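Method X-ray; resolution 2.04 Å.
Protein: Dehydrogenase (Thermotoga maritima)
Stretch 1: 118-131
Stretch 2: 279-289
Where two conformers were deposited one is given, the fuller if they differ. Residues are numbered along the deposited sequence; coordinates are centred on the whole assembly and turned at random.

Stretch 1, residues 118-131: LFTGFNRRFDRNFK
Stretch 2, residues 279-289: ERYRDSYLEEL

How do the two backbones lie against each other? Residues 279-289 belong to a helix that extends beyond both ends of the stretch, kinked where N of Asp283 and Ser284 lacks a bond to the preceding turn. The first stretch begins as a strand at Leu118, running nearly antiparallel to the helix (174°), with axes 10.7 Å apart at closest approach. It then passes through a 3-10 segment, 123-126, and Asp127 (phi/psi -60/125) into a second helix. This turn brings the chain close: CA of Asn123 lies 5.8 Å from CA of Tyr285, and CA of Asp127 lies 4.7 Å from CA of Ser284. Together the stretches bury 686 Å².

What holds Asn123 in place? Its CA-to-CB bond points toward the helix, and chi1 of 62° (p) with chi2 of -65° carries Asn123 ND2 to Ser284 OG, a hydrogen bond of 3.1 Å at a nearly straight 170°. Ser284, also p at 71°, donates from OG to its own helix's Tyr281 O at 2.9 Å, so the hydroxyl accepts from one stretch while giving its proton to Tyr281 O, which also takes the helical bond from Tyr285 N at 3.0 Å. The amide of Asn123 lies over one face of the Tyr285 ring, with Asn123 CG 3.4 Å from Tyr285 CE1. A water extends the link, 3.0 Å from Asn123 OD1 and 2.8 Å from Tyr285 OH, hydrogen-bonded to both. Beside it, Arg124 starts away from the helix, but its extended chain (m, t, t) returns NH2 to 3.2 Å from Tyr281 OH.

How does Glu288 fit between strand and turn? With chi1 and chi2 both t (179° and -177°), the side chain is stretched, and its carboxylate reaches the backbone of Gly121, Phe122 and Asn123. Glu288 OE2 stands 3.2 Å from Asn123 N and 3.3 Å from Phe122 N, but the angles are too poor for hydrogen bonds. Its aliphatic part is covered by aromatic rings: Phe119 (t, -170°) brings CE2 to 4.0 Å from Glu288 CG, while Phe126 (m, -57°; chi2 -87°) lays a face over the helix, its ring centroid 3.8 Å from Glu288 CA in a CH-pi contact only 17° off the normal.

How does Asp127 serve both helices? Its chi1 of 175° (t) and chi2 of -68° turn the carboxylate so that Asp127 OD1 caps the helix that follows, accepting from Phe130 N at 3.1 Å and weakly from Asn129 N at 2.8 Å. OD2 is left to face Arg280, whose t, p, t chain (171°, 69°, -177°) brings NH1 and NH2 each to 3.1 Å from OD2 of Asp127; both hydrogen bonds are weak, and charge adds a salt bridge. Phe130 (m, -56°) places CE2 3.5 Å from Arg280 NH2, at the guanidinium edge. Nearby, a second water accepts from Arg128 N and donates to Asp283 OD2, each at 3.0 Å.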

# COMPACT_ATOMS: atom_id res chain seq x y z
N LEU A 118 -2.77 -40.52 11.20
CA LEU A 118 -3.90 -39.97 10.47
C LEU A 118 -3.70 -38.44 10.37
O LEU A 118 -3.75 -37.75 11.37
CB LEU A 118 -5.24 -40.28 11.15
CG LEU A 118 -6.49 -39.62 10.50
CD1 LEU A 118 -6.53 -39.89 8.98
CD2 LEU A 118 -7.79 -40.10 11.17
N PHE A 119 -3.43 -37.96 9.17
CA PHE A 119 -3.12 -36.53 8.93
C PHE A 119 -4.30 -35.96 8.13
O PHE A 119 -4.66 -36.50 7.10
CB PHE A 119 -1.85 -36.45 8.07
CG PHE A 119 -1.25 -35.04 7.92
CD1 PHE A 119 0.00 -34.76 8.44
CD2 PHE A 119 -1.94 -34.04 7.25
CE1 PHE A 119 0.59 -33.50 8.30
CE2 PHE A 119 -1.37 -32.76 7.11
CZ PHE A 119 -0.10 -32.51 7.65
N THR A 120 -4.90 -34.88 8.62
CA THR A 120 -6.05 -34.28 7.98
C THR A 120 -5.56 -33.18 7.06
O THR A 120 -4.74 -32.36 7.46
CB THR A 120 -6.99 -33.64 9.02
OG1 THR A 120 -7.54 -34.67 9.84
CG2 THR A 120 -8.18 -32.92 8.31
N GLY A 121 -6.08 -33.15 5.84
CA GLY A 121 -5.57 -32.25 4.81
C GLY A 121 -6.10 -30.82 4.91
O GLY A 121 -6.75 -30.35 3.96
N PHE A 122 -5.83 -30.12 6.02
CA PHE A 122 -6.12 -28.67 6.09
C PHE A 122 -4.93 -27.89 5.52
O PHE A 122 -4.04 -27.47 6.25
CB PHE A 122 -6.48 -28.24 7.50
CG PHE A 122 -7.86 -28.69 7.91
CD1 PHE A 122 -8.95 -28.51 7.05
CD2 PHE A 122 -8.08 -29.28 9.14
CE1 PHE A 122 -10.22 -28.89 7.42
CE2 PHE A 122 -9.35 -29.63 9.55
CZ PHE A 122 -10.43 -29.48 8.68
N ASN A 123 -4.87 -27.79 4.20
CA ASN A 123 -3.70 -27.22 3.54
C ASN A 123 -3.44 -25.74 3.85
O ASN A 123 -2.31 -25.29 3.77
CB ASN A 123 -3.80 -27.39 2.00
CG ASN A 123 -5.00 -26.66 1.41
OD1 ASN A 123 -6.14 -27.02 1.70
ND2 ASN A 123 -4.76 -25.63 0.59
N ARG A 124 -4.46 -24.97 4.18
CA ARG A 124 -4.21 -23.54 4.41
C ARG A 124 -3.34 -23.29 5.64
O ARG A 124 -2.82 -22.19 5.78
CB ARG A 124 -5.51 -22.72 4.49
CG ARG A 124 -6.47 -22.98 3.31
CD ARG A 124 -7.67 -22.04 3.26
NE ARG A 124 -8.61 -22.48 2.20
CZ ARG A 124 -9.90 -22.14 2.14
NH1 ARG A 124 -10.40 -21.32 3.07
NH2 ARG A 124 -10.68 -22.60 1.16
N ARG A 125 -3.20 -24.27 6.55
CA ARG A 125 -2.22 -24.04 7.65
C ARG A 125 -0.82 -23.88 7.10
O ARG A 125 0.05 -23.45 7.83
CB ARG A 125 -2.14 -25.19 8.64
CG ARG A 125 -3.43 -25.43 9.40
CD ARG A 125 -3.17 -26.31 10.60
NE ARG A 125 -4.39 -26.63 11.33
CZ ARG A 125 -4.37 -27.15 12.55
NH1 ARG A 125 -3.20 -27.45 13.08
NH2 ARG A 125 -5.51 -27.41 13.22
N PHE A 126 -0.60 -24.29 5.83
CA PHE A 126 0.74 -24.30 5.29
C PHE A 126 0.92 -23.23 4.25
O PHE A 126 1.94 -23.25 3.57
CB PHE A 126 1.12 -25.70 4.73
CG PHE A 126 0.99 -26.81 5.76
CD1 PHE A 126 2.05 -27.10 6.61
CD2 PHE A 126 -0.22 -27.49 5.93
CE1 PHE A 126 1.94 -28.09 7.59
CE2 PHE A 126 -0.35 -28.49 6.91
CZ PHE A 126 0.74 -28.79 7.74
N ASP A 127 -0.08 -22.37 4.06
CA ASP A 127 0.05 -21.11 3.29
C ASP A 127 1.12 -20.22 3.95
O ASP A 127 1.09 -19.95 5.15
CB ASP A 127 -1.34 -20.40 3.27
CG ASP A 127 -1.31 -19.02 2.60
OD1 ASP A 127 -0.69 -18.07 3.15
OD2 ASP A 127 -1.96 -18.85 1.54
N ARG A 128 2.13 -19.79 3.19
CA ARG A 128 3.23 -19.08 3.84
C ARG A 128 2.78 -17.82 4.60
O ARG A 128 3.38 -17.49 5.62
CB ARG A 128 4.36 -18.71 2.85
CG ARG A 128 3.89 -17.76 1.77
CD ARG A 128 4.85 -17.69 0.57
NE ARG A 128 5.97 -16.78 0.83
CZ ARG A 128 7.21 -17.16 1.14
NH1 ARG A 128 8.15 -16.24 1.34
NH2 ARG A 128 7.51 -18.47 1.23
N ASN A 129 1.75 -17.11 4.11
CA ASN A 129 1.27 -15.92 4.82
C ASN A 129 0.52 -16.21 6.12
O ASN A 129 0.77 -15.58 7.13
CB ASN A 129 0.40 -15.11 3.86
CG ASN A 129 1.16 -14.76 2.58
OD1 ASN A 129 2.24 -14.24 2.66
ND2 ASN A 129 0.62 -15.10 1.42
N PHE A 130 -0.41 -17.16 6.09
CA PHE A 130 -1.16 -17.53 7.31
C PHE A 130 -0.28 -18.13 8.41
O PHE A 130 -0.45 -17.88 9.62
CB PHE A 130 -2.27 -18.52 6.94
CG PHE A 130 -3.23 -18.00 5.86
CD1 PHE A 130 -3.47 -16.63 5.70
CD2 PHE A 130 -3.95 -18.91 5.06
CE1 PHE A 130 -4.39 -16.16 4.74
CE2 PHE A 130 -4.86 -18.45 4.06
CZ PHE A 130 -5.07 -17.07 3.90
N LYS A 131 0.64 -18.98 7.97
CA LYS A 131 1.63 -19.55 8.88
C LYS A 131 2.50 -18.50 9.60
O LYS A 131 2.73 -18.58 10.80
CB LYS A 131 2.55 -20.51 8.10
CG LYS A 131 3.61 -21.23 8.95
CD LYS A 131 4.04 -22.50 8.17
CE LYS A 131 5.49 -22.92 8.46
NZ LYS A 131 5.81 -22.88 9.89
N GLU A 279 -2.64 -21.66 -9.11
CA GLU A 279 -1.73 -20.56 -8.77
C GLU A 279 -1.96 -20.16 -7.32
O GLU A 279 -1.04 -19.78 -6.63
CB GLU A 279 -1.92 -19.35 -9.69
CG GLU A 279 -3.26 -18.66 -9.51
CD GLU A 279 -3.43 -17.43 -10.44
OE1 GLU A 279 -2.46 -17.03 -11.10
OE2 GLU A 279 -4.54 -16.89 -10.56
N ARG A 280 -3.20 -20.25 -6.86
CA ARG A 280 -3.51 -19.93 -5.45
C ARG A 280 -2.92 -20.94 -4.45
O ARG A 280 -2.33 -20.56 -3.41
CB ARG A 280 -5.03 -19.79 -5.23
CG ARG A 280 -5.45 -19.68 -3.73
CD ARG A 280 -4.97 -18.33 -3.17
NE ARG A 280 -5.23 -18.14 -1.75
CZ ARG A 280 -4.51 -18.68 -0.75
NH1 ARG A 280 -3.50 -19.51 -1.02
NH2 ARG A 280 -4.83 -18.43 0.52
N TYR A 281 -3.10 -22.23 -4.73
CA TYR A 281 -2.95 -23.24 -3.67
C TYR A 281 -1.75 -24.15 -3.77
O TYR A 281 -1.45 -24.92 -2.83
CB TYR A 281 -4.21 -24.12 -3.62
CG TYR A 281 -5.46 -23.48 -3.00
CD1 TYR A 281 -6.64 -23.42 -3.71
CD2 TYR A 281 -5.45 -22.96 -1.69
CE1 TYR A 281 -7.79 -22.88 -3.15
CE2 TYR A 281 -6.57 -22.42 -1.11
CZ TYR A 281 -7.75 -22.40 -1.85
OH TYR A 281 -8.88 -21.85 -1.32
N ARG A 282 -1.08 -24.13 -4.91
CA ARG A 282 -0.05 -25.14 -5.16
C ARG A 282 1.06 -25.18 -4.10
O ARG A 282 1.48 -26.28 -3.67
CB ARG A 282 0.55 -24.93 -6.56
CG ARG A 282 1.94 -25.53 -6.75
CD ARG A 282 1.89 -26.98 -7.14
NE ARG A 282 1.52 -27.19 -8.55
CZ ARG A 282 1.25 -28.39 -9.09
NH1 ARG A 282 1.29 -29.49 -8.35
NH2 ARG A 282 0.92 -28.48 -10.38
N ASP A 283 1.55 -24.01 -3.68
CA ASP A 283 2.63 -24.00 -2.69
C ASP A 283 2.18 -24.51 -1.33
O ASP A 283 2.96 -25.17 -0.64
CB ASP A 283 3.25 -22.61 -2.50
CG ASP A 283 4.41 -22.64 -1.52
OD1 ASP A 283 5.35 -23.46 -1.72
OD2 ASP A 283 4.38 -21.86 -0.52
N SER A 284 0.94 -24.21 -0.93
CA SER A 284 0.43 -24.72 0.37
C SER A 284 0.28 -26.24 0.33
O SER A 284 0.57 -26.93 1.28
CB SER A 284 -0.91 -24.06 0.76
OG SER A 284 -1.98 -24.50 -0.06
N TYR A 285 -0.16 -26.80 -0.81
CA TYR A 285 -0.19 -28.26 -0.90
C TYR A 285 1.20 -28.89 -0.88
O TYR A 285 1.43 -29.94 -0.25
CB TYR A 285 -0.94 -28.70 -2.17
CG TYR A 285 -2.43 -28.53 -2.08
CD1 TYR A 285 -3.17 -29.18 -1.09
CD2 TYR A 285 -3.11 -27.76 -3.01
CE1 TYR A 285 -4.56 -29.03 -1.01
CE2 TYR A 285 -4.49 -27.61 -2.96
CZ TYR A 285 -5.21 -28.26 -1.96
OH TYR A 285 -6.56 -28.08 -1.90
N LEU A 286 2.15 -28.27 -1.58
CA LEU A 286 3.49 -28.81 -1.60
C LEU A 286 4.02 -28.86 -0.16
O LEU A 286 4.59 -29.86 0.27
CB LEU A 286 4.41 -27.91 -2.42
CG LEU A 286 5.87 -28.33 -2.32
CD1 LEU A 286 6.11 -29.71 -3.00
CD2 LEU A 286 6.80 -27.25 -2.92
N GLU A 287 3.86 -27.76 0.56
CA GLU A 287 4.40 -27.68 1.92
C GLU A 287 3.69 -28.60 2.93
O GLU A 287 4.32 -29.15 3.87
CB GLU A 287 4.30 -26.25 2.42
CG GLU A 287 4.90 -26.03 3.80
CD GLU A 287 6.44 -25.94 3.78
OE1 GLU A 287 7.08 -26.06 2.68
OE2 GLU A 287 7.00 -25.76 4.89
N GLU A 288 2.38 -28.73 2.74
CA GLU A 288 1.58 -29.68 3.54
C GLU A 288 2.09 -31.12 3.38
O GLU A 288 2.23 -31.88 4.34
CB GLU A 288 0.12 -29.60 3.12
CG GLU A 288 -0.75 -30.57 3.88
CD GLU A 288 -2.15 -30.54 3.42
OE1 GLU A 288 -2.38 -30.58 2.20
OE2 GLU A 288 -3.03 -30.46 4.29
N LEU A 289 2.35 -31.51 2.14
CA LEU A 289 2.78 -32.88 1.82
C LEU A 289 4.21 -33.17 2.32
O LEU A 289 4.48 -34.26 2.87
CB LEU A 289 2.66 -33.14 0.32
CG LEU A 289 3.16 -34.52 -0.19
CD1 LEU A 289 2.56 -35.57 0.67
CD2 LEU A 289 2.76 -34.78 -1.63
O HOH W 1 -7.65 -29.31 0.42
O HOH W 2 1.80 -20.63 0.37